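Local coordinates for protein dicer Related Helicase (Caenorhabditis elegans, PDB 6M6S) that binds double-stranded RNA through its zinc-containing C-terminal domain and, as a RIG-I-like helicase, probably couples ATP hydrolysis to work on RNA, at residues K19-S24 with P88-K93; Y26-F31 with E126-I131; E48-V53 with V76-K81; D113-Q116 with Y120-E123. All coordinates share one frame; numbering follows the deposited sequence. Where two conformers were deposited one is given.

How the interactions relate
From the N terminus, strand 20-23 opens interaction 1 and strand 27-30 opens interaction 2. Interaction 3 opens and closes next, 48-53 meeting strand 75-82, so it is nested in the loops of both. Residues 88-93 then return to 19-24 and close interaction 1, tying a zinc-side sheet to the edge strand of the sheet that carries interaction 3. Interaction 4 follows in series, a short loop joining helix 111-117 to strand 122-123, nested within interaction 2. Finally residues 126-131 come back to 26-31. Interactions 1 and 2 therefore cross along the chain, while 2 and 4 share the mixed sheet and the Lys29 to Glu115 salt bridge.

Interaction 1 of 4, residues K19-S24 with P88-K93; sequences KEFCKS and PQLSVK. With nucleotides of chain D.
Beside the four-cysteine zinc site, Phe21 and Cys22 of strand 20-23 meet Leu90 at the end of strand 85-90. Leu90 does all the reaching from its side: its CD1 methyl lies 4.1 Å from Phe21 CB, and the same methyl is 4.4 Å from Cys22 SG, a looser apolar touch. Its second methyl, CD2, sits over one face of the Phe21 ring, 4.3 Å above the plane and displaced toward the rim, while the carbonyl O of Lys19 stands above the centre of the opposite face at a height of 4.3 Å. Phe21 CG beside its own backbone N (chi1 -68°) sets the ring next to Leu90, with one face under CD2. No hydrogen bond crosses here; the contact is buried and apolar, packed where a strand of one sheet of the RIG-I-type C-terminal domain meets the edge strand of another. The Phe21 side chain also rests against the zinc ligands Cys14 and Cys69, and Leu90 is backed by Ile67 and Val36. Neighbouring Gln89 packs its amide on the sugar of G2 of chain D, OE1 being 3.4 Å from C5' of that nucleotide; OE1 finds its polar partners in a modified residue of the bound ligand and, weakly, in Tyr80 OH. Just beyond, Ser91 OG accepts from Lys93 N at 3.2 Å, an ST turn.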
# COMPACT_ATOMS: atom_id res chain seq x y z
N LYS B 19 14.88 8.47 5.61
CA LYS B 19 16.29 8.06 5.61
C LYS B 19 16.43 6.81 4.73
O LYS B 19 15.59 5.90 4.79
CB LYS B 19 16.71 7.76 7.03
CG LYS B 19 18.15 7.33 7.18
CD LYS B 19 18.37 6.80 8.57
CE LYS B 19 19.80 6.43 8.74
NZ LYS B 19 20.63 7.53 8.20
N GLU B 20 17.49 6.75 3.92
CA GLU B 20 17.66 5.63 3.00
C GLU B 20 18.25 4.41 3.69
O GLU B 20 19.22 4.55 4.43
CB GLU B 20 18.53 6.04 1.79
CG GLU B 20 18.83 4.85 0.85
CD GLU B 20 19.70 5.22 -0.36
OE1 GLU B 20 19.90 6.43 -0.64
OE2 GLU B 20 20.16 4.26 -1.04
N PHE B 21 17.68 3.22 3.51
CA PHE B 21 18.34 2.03 4.10
C PHE B 21 19.25 1.32 3.11
O PHE B 21 20.39 0.93 3.44
CB PHE B 21 17.22 1.07 4.50
CG PHE B 21 16.36 1.57 5.64
CD1 PHE B 21 16.93 1.99 6.82
CD2 PHE B 21 14.99 1.66 5.51
CE1 PHE B 21 16.14 2.44 7.84
CE2 PHE B 21 14.21 2.09 6.55
CZ PHE B 21 14.78 2.51 7.70
N CYS B 22 18.77 1.11 1.89
CA CYS B 22 19.54 0.38 0.88
C CYS B 22 18.89 0.49 -0.51
O CYS B 22 17.79 1.04 -0.63
CB CYS B 22 19.66 -1.13 1.24
SG CYS B 22 18.03 -2.03 1.18
N LYS B 23 19.57 -0.05 -1.51
CA LYS B 23 19.03 -0.08 -2.88
C LYS B 23 18.29 -1.38 -3.10
O LYS B 23 18.57 -2.42 -2.49
CB LYS B 23 20.19 -0.01 -3.88
CG LYS B 23 20.96 1.29 -3.83
CD LYS B 23 20.08 2.52 -4.10
CE LYS B 23 20.98 3.78 -4.29
NZ LYS B 23 21.83 3.95 -3.08
N SER B 24 17.33 -1.35 -4.02
CA SER B 24 16.50 -2.51 -4.33
C SER B 24 17.27 -3.75 -4.78
O SER B 24 16.79 -4.87 -4.59
CB SER B 24 15.54 -2.09 -5.48
OG SER B 24 16.29 -1.55 -6.60
N PRO B 88 18.54 -8.53 7.99
CA PRO B 88 17.35 -7.71 8.27
C PRO B 88 16.23 -8.05 7.31
O PRO B 88 16.47 -8.36 6.13
CB PRO B 88 17.81 -6.28 8.00
CG PRO B 88 19.30 -6.35 7.79
CD PRO B 88 19.70 -7.77 7.43
N GLN B 89 15.01 -8.07 7.84
CA GLN B 89 13.80 -8.10 7.00
C GLN B 89 13.05 -6.80 7.17
O GLN B 89 12.41 -6.54 8.22
CB GLN B 89 12.94 -9.25 7.46
CG GLN B 89 11.73 -9.51 6.49
CD GLN B 89 10.78 -10.47 7.14
OE1 GLN B 89 10.01 -10.10 8.06
NE2 GLN B 89 10.85 -11.73 6.73
N LEU B 90 13.17 -5.92 6.18
CA LEU B 90 12.42 -4.68 6.25
C LEU B 90 10.96 -4.95 5.88
O LEU B 90 10.68 -5.68 4.93
CB LEU B 90 13.01 -3.67 5.30
CG LEU B 90 14.43 -3.20 5.64
CD1 LEU B 90 15.06 -2.42 4.47
CD2 LEU B 90 14.30 -2.33 6.95
N SER B 91 10.01 -4.39 6.64
CA SER B 91 8.58 -4.61 6.38
C SER B 91 8.16 -3.66 5.23
O SER B 91 8.50 -2.46 5.29
CB SER B 91 7.79 -4.17 7.60
OG SER B 91 6.39 -4.21 7.29
N VAL B 92 7.39 -4.14 4.24
CA VAL B 92 6.94 -3.21 3.20
C VAL B 92 6.12 -2.08 3.76
O VAL B 92 6.05 -0.99 3.18
CB VAL B 92 6.00 -3.80 2.13
CG1 VAL B 92 6.77 -4.35 0.98
CG2 VAL B 92 4.98 -4.79 2.72
N LYS B 93 5.43 -2.31 4.88
CA LYS B 93 4.64 -1.24 5.50
C LYS B 93 5.43 -0.04 6.04
O LYS B 93 4.84 0.99 6.29
CB LYS B 93 3.84 -1.80 6.66
CG LYS B 93 2.90 -2.90 6.26
CD LYS B 93 2.46 -3.63 7.54
CE LYS B 93 1.48 -4.74 7.21
NZ LYS B 93 0.77 -5.21 8.44
P G D 2 4.78 -9.83 9.36
OP1 G D 2 4.50 -8.45 8.84
OP2 G D 2 3.59 -10.60 9.86
O5' G D 2 5.45 -10.57 8.11
C5' G D 2 6.67 -10.10 7.57
C4' G D 2 7.15 -11.02 6.48
O4' G D 2 7.53 -12.28 7.05
C3' G D 2 6.14 -11.39 5.41
O3' G D 2 6.08 -10.39 4.42
C2' G D 2 6.74 -12.67 4.85
O2' G D 2 7.83 -12.34 4.00
C1' G D 2 7.30 -13.31 6.11
N9 G D 2 6.38 -14.27 6.74
C8 G D 2 5.57 -14.05 7.86
N7 G D 2 4.89 -15.12 8.21
C5 G D 2 5.29 -16.09 7.27
C6 G D 2 4.91 -17.45 7.12
O6 G D 2 4.13 -18.09 7.81
N1 G D 2 5.53 -18.06 6.04
C2 G D 2 6.45 -17.45 5.20
N2 G D 2 6.98 -18.20 4.21
N3 G D 2 6.81 -16.18 5.34
C4 G D 2 6.20 -15.58 6.38

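Interaction 2 of 4, residues Y26-F31 with E126-I131; sequences YIKKVF and EDDFRI. With nucleotides of chain C.
Lys28 keeps CG beside its backbone N (chi1 -68°) and bends only at its last torsion (chi4 -77°), while Asp128, with CG likewise beside its own N (chi1 -62°), comes to it from the opposite direction. Lys28 NZ thus closes a salt bridge to Asp128 OD1 at 3.0 Å, though as a hydrogen bond it is weak. The other carboxylate oxygen, OD2, accepts from the backbone N of Ile125, which holds the carboxylate at the start of helix 126-132. That helix covers the mixed sheet at strand 27-30, and further along the strand Val30 CG2 touches Phe129 CZ at 4.1 Å, where the ring also packs edge-to-face with Phe37. A methionine in place of Lys28 would probably leave Asp128 OD1 without its positive partner and tie the helix less firmly to the strand. Past the strand end, Phe31 turns to the RNA: C4' of C12 of chain C sits over one face of its ring, toward the rim and 3.5 Å from Phe31 CG.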
# COMPACT_ATOMS: atom_id res chain seq x y z
N TYR B 26 19.60 -5.15 -3.51
CA TYR B 26 20.09 -5.97 -2.39
C TYR B 26 19.00 -6.80 -1.74
O TYR B 26 19.26 -7.51 -0.76
CB TYR B 26 20.81 -5.11 -1.32
CG TYR B 26 22.07 -4.52 -1.88
CD1 TYR B 26 23.17 -5.32 -2.09
CD2 TYR B 26 22.12 -3.19 -2.27
CE1 TYR B 26 24.30 -4.79 -2.64
CE2 TYR B 26 23.25 -2.65 -2.83
CZ TYR B 26 24.33 -3.45 -3.01
OH TYR B 26 25.46 -2.91 -3.56
N ILE B 27 17.76 -6.70 -2.20
CA ILE B 27 16.71 -7.48 -1.58
C ILE B 27 16.63 -8.80 -2.33
O ILE B 27 16.59 -8.82 -3.57
CB ILE B 27 15.35 -6.81 -1.77
CG1 ILE B 27 15.37 -5.41 -1.14
CG2 ILE B 27 14.21 -7.66 -1.13
CD1 ILE B 27 15.64 -5.34 0.37
N LYS B 28 16.65 -9.91 -1.59
CA LYS B 28 16.61 -11.24 -2.24
C LYS B 28 15.72 -12.08 -1.34
O LYS B 28 15.64 -11.80 -0.11
CB LYS B 28 18.00 -11.87 -2.26
CG LYS B 28 18.93 -11.10 -3.19
CD LYS B 28 20.33 -11.30 -2.79
CE LYS B 28 21.19 -10.17 -3.28
NZ LYS B 28 21.46 -10.32 -4.71
N LYS B 29 14.97 -13.03 -1.92
CA LYS B 29 14.00 -13.82 -1.17
C LYS B 29 14.54 -15.15 -0.69
O LYS B 29 15.22 -15.87 -1.46
CB LYS B 29 12.83 -14.19 -2.08
CG LYS B 29 12.15 -13.06 -2.74
CD LYS B 29 11.00 -13.62 -3.62
CE LYS B 29 11.43 -14.15 -4.97
NZ LYS B 29 10.21 -14.25 -5.79
N VAL B 30 14.14 -15.54 0.52
CA VAL B 30 14.36 -16.89 0.97
C VAL B 30 12.99 -17.44 1.35
O VAL B 30 12.43 -17.05 2.38
CB VAL B 30 15.28 -16.91 2.17
CG1 VAL B 30 15.51 -18.37 2.63
CG2 VAL B 30 16.61 -16.21 1.80
N PHE B 31 12.44 -18.33 0.53
CA PHE B 31 11.09 -18.85 0.78
C PHE B 31 10.08 -17.76 1.18
O PHE B 31 9.41 -17.81 2.24
CB PHE B 31 11.14 -19.95 1.84
CG PHE B 31 11.85 -21.19 1.37
CD1 PHE B 31 11.19 -22.10 0.56
CD2 PHE B 31 13.16 -21.44 1.73
CE1 PHE B 31 11.84 -23.28 0.13
CE2 PHE B 31 13.82 -22.60 1.30
CZ PHE B 31 13.15 -23.52 0.50
N GLU B 126 23.66 -19.21 -2.33
CA GLU B 126 24.76 -19.18 -1.33
C GLU B 126 25.74 -17.99 -1.44
O GLU B 126 26.15 -17.42 -0.46
CB GLU B 126 25.54 -20.49 -1.35
CG GLU B 126 25.82 -21.08 0.06
CD GLU B 126 27.09 -20.57 0.74
OE1 GLU B 126 28.16 -20.46 0.08
OE2 GLU B 126 27.01 -20.30 1.97
N ASP B 127 26.12 -17.63 -2.66
CA ASP B 127 26.93 -16.43 -2.88
C ASP B 127 26.42 -15.17 -2.15
O ASP B 127 27.22 -14.41 -1.59
CB ASP B 127 27.01 -16.21 -4.40
CG ASP B 127 28.10 -15.26 -4.79
OD1 ASP B 127 27.89 -14.04 -4.63
OD2 ASP B 127 29.16 -15.74 -5.26
N ASP B 128 25.10 -14.94 -2.12
CA ASP B 128 24.55 -13.76 -1.40
C ASP B 128 24.84 -13.76 0.09
O ASP B 128 25.00 -12.71 0.72
CB ASP B 128 23.02 -13.66 -1.58
CG ASP B 128 22.64 -13.47 -2.99
OD1 ASP B 128 23.18 -12.53 -3.59
OD2 ASP B 128 21.81 -14.26 -3.53
N PHE B 129 24.88 -14.95 0.68
CA PHE B 129 25.10 -15.05 2.13
C PHE B 129 26.52 -14.71 2.49
O PHE B 129 26.80 -14.19 3.59
CB PHE B 129 24.77 -16.46 2.63
CG PHE B 129 23.30 -16.74 2.68
CD1 PHE B 129 22.64 -17.17 1.56
CD2 PHE B 129 22.57 -16.52 3.85
CE1 PHE B 129 21.25 -17.39 1.60
CE2 PHE B 129 21.20 -16.76 3.87
CZ PHE B 129 20.53 -17.17 2.75
N ARG B 130 27.44 -14.94 1.57
CA ARG B 130 28.84 -14.76 1.91
C ARG B 130 29.21 -13.34 2.27
O ARG B 130 29.95 -13.13 3.20
CB ARG B 130 29.71 -15.26 0.79
CG ARG B 130 29.53 -16.72 0.52
CD ARG B 130 30.41 -17.12 -0.63
NE ARG B 130 31.83 -16.89 -0.34
CZ ARG B 130 32.63 -17.79 0.20
NH1 ARG B 130 32.17 -19.00 0.51
NH2 ARG B 130 33.89 -17.49 0.43
N ILE B 131 28.66 -12.35 1.55
CA ILE B 131 29.01 -10.97 1.90
C ILE B 131 28.40 -10.55 3.25
O ILE B 131 28.86 -9.59 3.90
CB ILE B 131 28.64 -9.96 0.76
CG1 ILE B 131 29.35 -8.61 0.97
CG2 ILE B 131 27.12 -9.80 0.62
CD1 ILE B 131 30.59 -8.43 0.12
P C C 12 9.18 -26.14 4.65
OP1 C C 12 10.33 -26.98 4.20
OP2 C C 12 8.40 -26.61 5.82
O5' C C 12 9.70 -24.66 4.91
C5' C C 12 10.63 -24.05 4.03
C4' C C 12 10.94 -22.63 4.44
O4' C C 12 9.72 -21.87 4.52
C3' C C 12 11.56 -22.43 5.80
O3' C C 12 12.93 -22.76 5.83
C2' C C 12 11.31 -20.96 6.03
O2' C C 12 12.25 -20.19 5.30
C1' C C 12 9.92 -20.78 5.40
N1 C C 12 8.87 -20.79 6.45
C2 C C 12 8.59 -19.59 7.09
O2 C C 12 9.19 -18.57 6.70
N3 C C 12 7.64 -19.58 8.06
C4 C C 12 7.05 -20.71 8.42
N4 C C 12 6.14 -20.64 9.40
C5 C C 12 7.33 -21.96 7.80
C6 C C 12 8.25 -21.95 6.83

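Interaction 3 of 4, residues E48-V53 with V76-K81; sequences ESKRKV and VGRAYK
Lys50 lies over one face of the Arg78 guanidinium, the two side chains crossing at about a right angle, and this is the tight half of the contact. Lys50 NZ stands 3.3 Å above the plane, toward the rim, and is 3.5 Å from Arg78 NH1; both atoms are donors, so no bond joins them. A bend at chi3 (69°) folds CE and NZ of the lysine over the guanidinium, and its CD, 3.7 Å from Arg78 NH2, is the aliphatic part of the contact. Arg78 itself is extended, its CG anti to the backbone N (chi1 -173°), and its NE is held by the carbonyl O of Leu64. What gathers the two cations is most likely the RNA: Lys50 NZ and Arg78 NH1 each hydrogen-bond to a modified residue of the bound ligand, probably the 5'-triphosphate nucleotide. The other half is looser and water-filled. Lys52 O stays 4.5 Å from Arg78 NH2, and two waters fill the step between them. One takes a hydrogen bond from Arg78 NH2 at 2.6 Å, accepts from Lys50 NZ as well, and donates to Lys52 O; the second makes a weaker link from Arg78 NH2, in the guanidinium plane, to the same carbonyl. The loop follows strand 45-48, with Lys50 packing on Asp66 and Ser49 and Val53 resting against helix 140-167; Arg78 comes from strand 75-82, which lies between 61-69 and 85-90 in the antiparallel sheet, and packs on Pro63.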
# COMPACT_ATOMS: atom_id res chain seq x y z
N GLU B 48 16.96 -4.17 18.56
CA GLU B 48 16.39 -4.11 19.90
C GLU B 48 15.79 -5.50 20.27
O GLU B 48 14.95 -6.01 19.53
CB GLU B 48 15.32 -3.02 19.98
CG GLU B 48 14.78 -2.84 21.39
CD GLU B 48 15.68 -1.93 22.30
OE1 GLU B 48 16.72 -1.37 21.86
OE2 GLU B 48 15.30 -1.77 23.48
N SER B 49 16.21 -6.10 21.39
CA SER B 49 15.68 -7.41 21.75
C SER B 49 14.16 -7.39 21.94
O SER B 49 13.62 -6.41 22.44
CB SER B 49 16.35 -7.90 23.04
OG SER B 49 15.70 -9.08 23.51
N LYS B 50 13.45 -8.45 21.56
CA LYS B 50 11.99 -8.48 21.80
C LYS B 50 11.55 -8.99 23.18
O LYS B 50 10.41 -8.74 23.63
CB LYS B 50 11.26 -9.29 20.71
CG LYS B 50 11.04 -8.52 19.44
CD LYS B 50 10.12 -9.26 18.48
CE LYS B 50 8.69 -9.32 19.00
NZ LYS B 50 7.80 -10.00 18.02
N ARG B 51 12.45 -9.71 23.83
CA ARG B 51 12.17 -10.37 25.11
C ARG B 51 10.96 -11.32 25.03
O ARG B 51 10.22 -11.48 26.01
CB ARG B 51 11.97 -9.36 26.26
CG ARG B 51 13.24 -8.61 26.69
CD ARG B 51 13.39 -7.32 25.89
NE ARG B 51 14.16 -6.29 26.61
CZ ARG B 51 14.53 -5.12 26.08
NH1 ARG B 51 14.23 -4.80 24.81
NH2 ARG B 51 15.22 -4.25 26.83
N LYS B 52 10.77 -11.93 23.87
CA LYS B 52 9.67 -12.87 23.69
C LYS B 52 10.00 -13.70 22.45
O LYS B 52 10.17 -13.15 21.37
CB LYS B 52 8.37 -12.13 23.51
CG LYS B 52 7.16 -13.03 23.46
CD LYS B 52 6.74 -13.47 24.85
CE LYS B 52 6.19 -12.29 25.65
NZ LYS B 52 5.72 -12.68 27.00
N VAL B 53 10.13 -15.01 22.61
CA VAL B 53 10.64 -15.85 21.51
C VAL B 53 9.49 -16.06 20.54
O VAL B 53 8.33 -16.13 20.95
CB VAL B 53 11.18 -17.20 22.08
CG1 VAL B 53 11.48 -18.21 20.99
CG2 VAL B 53 12.40 -16.99 22.96
N VAL B 76 10.90 -0.92 11.86
CA VAL B 76 10.88 -1.11 10.39
C VAL B 76 10.94 -2.58 9.98
O VAL B 76 11.15 -2.87 8.79
CB VAL B 76 11.94 -0.30 9.63
CG1 VAL B 76 11.71 1.22 9.79
CG2 VAL B 76 13.38 -0.67 10.07
N GLY B 77 10.76 -3.52 10.92
CA GLY B 77 10.89 -4.93 10.56
C GLY B 77 11.53 -5.75 11.68
O GLY B 77 11.43 -5.43 12.89
N ARG B 78 12.20 -6.81 11.27
CA ARG B 78 12.72 -7.76 12.25
C ARG B 78 13.95 -8.36 11.67
O ARG B 78 14.03 -8.62 10.45
CB ARG B 78 11.68 -8.84 12.48
CG ARG B 78 12.02 -9.76 13.58
CD ARG B 78 10.74 -10.52 13.98
NE ARG B 78 11.03 -11.23 15.18
CZ ARG B 78 10.16 -11.95 15.86
NH1 ARG B 78 8.89 -12.05 15.45
NH2 ARG B 78 10.58 -12.56 16.95
N ALA B 79 14.95 -8.67 12.52
CA ALA B 79 16.11 -9.39 12.01
C ALA B 79 15.87 -10.89 12.19
O ALA B 79 15.13 -11.31 13.09
CB ALA B 79 17.38 -8.96 12.80
N TYR B 80 16.49 -11.69 11.31
CA TYR B 80 16.38 -13.13 11.37
C TYR B 80 17.77 -13.73 11.35
O TYR B 80 18.73 -13.06 10.92
CB TYR B 80 15.67 -13.68 10.12
CG TYR B 80 14.15 -13.49 10.02
CD1 TYR B 80 13.60 -12.22 9.91
CD2 TYR B 80 13.31 -14.59 9.98
CE1 TYR B 80 12.23 -12.03 9.79
CE2 TYR B 80 11.92 -14.42 9.84
CZ TYR B 80 11.40 -13.15 9.76
OH TYR B 80 10.05 -12.98 9.58
N LYS B 81 17.88 -14.98 11.80
CA LYS B 81 19.06 -15.81 11.51
C LYS B 81 18.64 -16.84 10.48
O LYS B 81 17.74 -17.68 10.77
CB LYS B 81 19.56 -16.51 12.78
CG LYS B 81 20.94 -17.11 12.66
CD LYS B 81 21.24 -17.98 13.93
CE LYS B 81 22.68 -18.17 14.19
NZ LYS B 81 22.93 -18.45 15.65
O HOH W 1 8.81 -12.80 18.86
O HOH W 2 12.29 -12.86 19.35

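Interaction 4 of 4, residues D113-Q116 with Y120-E123; sequences DVEQ and YISE
Glu115 and Ile121 meet at about a right angle, the extended glutamate passing across the isoleucine. The touching parts are aliphatic: Glu115 CG lies 3.8 Å from Ile121 CD1 and 4.1 Å from Ile121 CG1. With CG1 beside its backbone N (chi1 -62°), Ile121 sends its delta methyl toward the helix, where CD1 also comes within 4.3 Å of Val114 CG1. The glutamate leaves the helix with CG beside its own N (chi1 -64°) and runs on straight, so its carboxylate passes Ile121 and ends near the backbone of the loop. There a water joins the two segments: it donates to Glu115 OE2 and accepts from Ile121 N at 3.1 Å. Polar demand at the end of this side chain is met mainly from elsewhere, since OE1 is hydrogen-bonded to the hydroxyl of Tyr34 and OE2 forms a salt bridge with Lys29. The carboxylate thus has three partners, the Tyr34 hydroxyl on OE1 and Lys29 and the water on OE2, and the nearby lysine would probably favour its charged form. Cut back to an alanine, Glu115 would lose its carboxylate, which is likely to leave Lys29 without its charge partner, Tyr34 OH without this acceptor, and a gap beside Ile121 CD1. Ile121 in turn packs on Ile27 and Lys29 of strand 27-30, and Val114 on Val92. The result is a helix-loop-strand connection: helix 111-117 runs through a short turn into strand 122-123, which lies parallel to 27-30 at the edge of the mixed sheet of this RIG-I-type C-terminal domain.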
# COMPACT_ATOMS: atom_id res chain seq x y z
N ASP B 113 3.64 -7.09 -4.31
CA ASP B 113 3.23 -6.03 -5.25
C ASP B 113 4.49 -5.26 -5.72
O ASP B 113 4.51 -4.77 -6.86
CB ASP B 113 2.31 -4.99 -4.61
CG ASP B 113 0.91 -5.54 -4.32
OD1 ASP B 113 0.40 -6.29 -5.15
OD2 ASP B 113 0.35 -5.20 -3.26
N VAL B 114 5.51 -5.26 -4.89
CA VAL B 114 6.81 -4.67 -5.25
C VAL B 114 7.40 -5.42 -6.45
O VAL B 114 7.88 -4.80 -7.41
CB VAL B 114 7.79 -4.69 -4.07
CG1 VAL B 114 9.15 -4.15 -4.48
CG2 VAL B 114 7.24 -3.85 -2.88
N GLU B 115 7.38 -6.76 -6.40
CA GLU B 115 7.82 -7.58 -7.57
C GLU B 115 7.07 -7.35 -8.84
O GLU B 115 7.61 -7.37 -9.96
CB GLU B 115 7.73 -9.08 -7.25
CG GLU B 115 8.62 -9.50 -6.16
CD GLU B 115 8.67 -11.04 -5.95
OE1 GLU B 115 7.90 -11.57 -5.13
OE2 GLU B 115 9.47 -11.72 -6.63
N GLN B 116 5.76 -7.21 -8.71
CA GLN B 116 4.92 -7.02 -9.84
C GLN B 116 5.04 -5.65 -10.49
O GLN B 116 4.96 -5.53 -11.70
CB GLN B 116 3.47 -7.24 -9.41
CG GLN B 116 2.54 -7.44 -10.56
CD GLN B 116 1.12 -7.85 -10.11
OE1 GLN B 116 0.92 -8.36 -9.01
NE2 GLN B 116 0.14 -7.61 -10.98
N TYR B 120 12.26 -6.61 -10.25
CA TYR B 120 12.52 -8.03 -10.04
C TYR B 120 13.31 -8.29 -8.74
O TYR B 120 14.27 -7.55 -8.42
CB TYR B 120 13.34 -8.48 -11.24
CG TYR B 120 14.02 -9.80 -11.11
CD1 TYR B 120 13.32 -10.99 -11.23
CD2 TYR B 120 15.36 -9.85 -10.87
CE1 TYR B 120 13.98 -12.22 -11.12
CE2 TYR B 120 16.02 -11.06 -10.75
CZ TYR B 120 15.32 -12.25 -10.87
OH TYR B 120 16.04 -13.44 -10.75
N ILE B 121 12.92 -9.33 -7.99
CA ILE B 121 13.64 -9.75 -6.78
C ILE B 121 14.02 -11.20 -6.98
O ILE B 121 13.17 -12.07 -7.22
CB ILE B 121 12.73 -9.58 -5.51
CG1 ILE B 121 12.39 -8.11 -5.37
CG2 ILE B 121 13.48 -10.08 -4.24
CD1 ILE B 121 11.45 -7.78 -4.22
N SER B 122 15.32 -11.49 -6.90
CA SER B 122 15.77 -12.86 -7.13
C SER B 122 15.63 -13.73 -5.83
O SER B 122 15.55 -13.20 -4.69
CB SER B 122 17.24 -12.85 -7.60
OG SER B 122 18.11 -12.42 -6.55
N GLU B 123 15.62 -15.05 -5.99
CA GLU B 123 15.79 -15.92 -4.81
C GLU B 123 17.26 -15.99 -4.42
O GLU B 123 18.13 -16.19 -5.28
CB GLU B 123 15.27 -17.33 -5.15
CG GLU B 123 13.81 -17.22 -5.63
CD GLU B 123 13.12 -18.54 -5.86
OE1 GLU B 123 13.82 -19.56 -6.15
OE2 GLU B 123 11.85 -18.53 -5.81
O HOH W 3 10.54 -11.10 -8.82